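Local coordinates for DegQ (Legionella fallonii, PDB 3PV2), which probably degrades misfolded proteins as an HtrA-type serine protease with chaperone character, assembling into large 12-subunit particles that enclose their own compartment, at residues V437-G442 against M446-I451. Numbering follows the deposited sequence.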
loop_
_atom_site.group_PDB
_atom_site.type_symbol
_atom_site.label_atom_id
_atom_site.label_comp_id
_atom_site.label_asym_id
_atom_site.label_seq_id
_atom_site.Cartn_x
_atom_site.Cartn_y
_atom_site.Cartn_z
ATOM N N VAL B 437 2.062 10.730 -56.273
ATOM C CA VAL B 437 0.844 11.355 -55.675
ATOM C C VAL B 437 1.278 12.521 -54.789
ATOM O O VAL B 437 2.379 12.532 -54.189
ATOM C CB VAL B 437 0.010 10.402 -54.875
ATOM C CG1 VAL B 437 -0.253 9.170 -55.698
ATOM C CG2 VAL B 437 0.792 9.925 -53.701
ATOM N N GLN B 438 0.550 13.611 -54.900
ATOM C CA GLN B 438 0.719 14.687 -53.974
ATOM C C GLN B 438 -0.395 14.601 -52.946
ATOM O O GLN B 438 -1.571 14.630 -53.301
ATOM C CB GLN B 438 0.597 16.040 -54.700
ATOM C CG GLN B 438 0.826 17.208 -53.800
ATOM C CD GLN B 438 0.701 18.531 -54.532
ATOM O OE1 GLN B 438 0.177 18.555 -55.645
ATOM N NE2 GLN B 438 1.048 19.655 -53.864
ATOM N N VAL B 439 -0.029 14.473 -51.666
ATOM C CA VAL B 439 -1.016 14.306 -50.602
ATOM C C VAL B 439 -1.029 15.490 -49.684
ATOM O O VAL B 439 0.033 16.032 -49.356
ATOM C CB VAL B 439 -0.827 13.015 -49.739
ATOM C CG1 VAL B 439 -1.132 11.646 -50.538
ATOM C CG2 VAL B 439 0.487 12.937 -49.023
ATOM N N LEU B 440 -2.219 15.917 -49.250
ATOM C CA LEU B 440 -2.349 16.950 -48.247
ATOM C C LEU B 440 -2.613 16.194 -46.963
ATOM O O LEU B 440 -3.454 15.285 -46.924
ATOM C CB LEU B 440 -3.545 17.842 -48.573
ATOM C CG LEU B 440 -3.368 19.290 -49.039
ATOM C CD1 LEU B 440 -2.301 19.503 -50.150
ATOM C CD2 LEU B 440 -4.680 19.952 -49.385
ATOM N N ARG B 441 -1.924 16.592 -45.897
ATOM C CA ARG B 441 -2.089 15.949 -44.627
ATOM C C ARG B 441 -2.117 17.074 -43.575
ATOM O O ARG B 441 -1.097 17.729 -43.318
ATOM C CB ARG B 441 -0.904 14.999 -44.355
ATOM C CG ARG B 441 -0.898 14.475 -42.872
ATOM C CD ARG B 441 0.023 13.231 -42.631
ATOM N NE ARG B 441 0.037 12.304 -43.788
ATOM C CZ ARG B 441 0.963 11.389 -44.007
ATOM N NH1 ARG B 441 2.004 11.296 -43.183
ATOM N NH2 ARG B 441 0.874 10.596 -45.085
ATOM N N GLY B 442 -3.282 17.288 -43.021
ATOM C CA GLY B 442 -3.533 18.483 -42.174
ATOM C C GLY B 442 -3.047 19.776 -42.803
ATOM O O GLY B 442 -3.551 20.160 -43.814
ATOM N N MET B 446 2.849 16.540 -49.078
ATOM C CA MET B 446 4.042 15.926 -49.585
ATOM C C MET B 446 3.833 15.112 -50.855
ATOM O O MET B 446 2.730 14.618 -51.099
ATOM C CB MET B 446 4.724 15.043 -48.561
ATOM C CG MET B 446 3.852 13.981 -47.986
ATOM S SD MET B 446 4.823 13.204 -46.613
ATOM C CE MET B 446 6.496 13.768 -46.998
ATOM N N TYR B 447 4.922 14.964 -51.613
ATOM C CA TYR B 447 4.912 14.091 -52.740
ATOM C C TYR B 447 5.379 12.673 -52.351
ATOM O O TYR B 447 6.340 12.567 -51.617
ATOM C CB TYR B 447 5.811 14.606 -53.882
ATOM C CG TYR B 447 5.222 15.758 -54.642
ATOM C CD1 TYR B 447 4.408 15.531 -55.757
ATOM C CD2 TYR B 447 5.575 17.086 -54.333
ATOM C CE1 TYR B 447 3.865 16.578 -56.481
ATOM C CE2 TYR B 447 5.076 18.130 -55.044
ATOM C CZ TYR B 447 4.218 17.892 -56.142
ATOM O OH TYR B 447 3.764 18.934 -56.901
ATOM N N LEU B 448 4.709 11.623 -52.852
ATOM C CA LEU B 448 5.060 10.240 -52.453
ATOM C C LEU B 448 5.095 9.477 -53.742
ATOM O O LEU B 448 4.314 9.772 -54.625
ATOM C CB LEU B 448 3.878 9.718 -51.667
ATOM C CG LEU B 448 3.866 9.799 -50.161
ATOM C CD1 LEU B 448 5.027 10.534 -49.535
ATOM C CD2 LEU B 448 2.510 10.018 -49.604
ATOM N N LEU B 449 5.931 8.476 -53.873
ATOM C CA LEU B 449 5.926 7.698 -55.071
ATOM C C LEU B 449 5.453 6.346 -54.720
ATOM O O LEU B 449 6.031 5.724 -53.902
ATOM C CB LEU B 449 7.344 7.569 -55.557
ATOM C CG LEU B 449 7.748 8.474 -56.702
ATOM C CD1 LEU B 449 9.260 8.222 -56.985
ATOM C CD2 LEU B 449 6.925 8.098 -57.976
ATOM N N VAL B 450 4.358 5.916 -55.289
ATOM C CA VAL B 450 3.831 4.632 -55.033
ATOM C C VAL B 450 4.371 3.695 -56.126
ATOM O O VAL B 450 4.269 3.983 -57.301
ATOM C CB VAL B 450 2.309 4.690 -55.140
ATOM C CG1 VAL B 450 1.747 3.243 -54.814
ATOM C CG2 VAL B 450 1.766 5.784 -54.163
ATOM N N ILE B 451 4.996 2.594 -55.729
ATOM C CA ILE B 451 5.680 1.750 -56.715
ATOM C C ILE B 451 5.325 0.311 -56.436
ATOM O O ILE B 451 5.360 -0.509 -57.341
ATOM C CB ILE B 451 7.213 1.843 -56.651
ATOM C CG1 ILE B 451 7.743 1.555 -55.249
ATOM C CG2 ILE B 451 7.809 3.266 -57.136
ATOM C CD1 ILE B 451 9.332 1.685 -55.184
ATOM O OXT ILE B 451 5.049 -0.084 -55.306
#
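V439 meets M446 and L448 on the face of the hairpin that also carries V437. V439 CG2 touches two side chains at once: it rests 3.6 Å from L448 CD2 and 3.7 Å from M446 CG. The side chains of V439 and L448 run roughly at right angles. Further along, V437 CG2 packs on L448 CB, while its other methyl, CG1, reaches V450 CG2 more loosely at 4.2 Å; V450 itself leans on A398 and A402 of helix 398-402. V437 pairs with L448 and V439 with M446 as antiparallel hydrogen-bonded pairs, each closed by two backbone bonds; V439 N to M446 O is nearly straight (2.8 Å, 176° at the hydrogen). This is the C-terminal β-hairpin of the second PDZ domain, strands 435-441 and 444-450, whose first strand continues the sheet onto strand 409-413. Between those two pairs sits the non-hydrogen-bonded pair Q438 and Y447, with side chains on the opposite face. With CG anti to the backbone N (chi1 -177°) and the chain extended beyond it, Q438 crosses obliquely over the tyrosine ring: CG stands over one face, off toward the rim, 4.2 Å from the ring centroid in a CH-π contact, and the amide stacks with its plane 15° from the ring's. Q438 OE1 accepts a hydrogen bond from S412 OG, and Q438 NE2 bonds to S287 O of a second subunit, where Q265 OE1 also takes the backbone N-H of Y447.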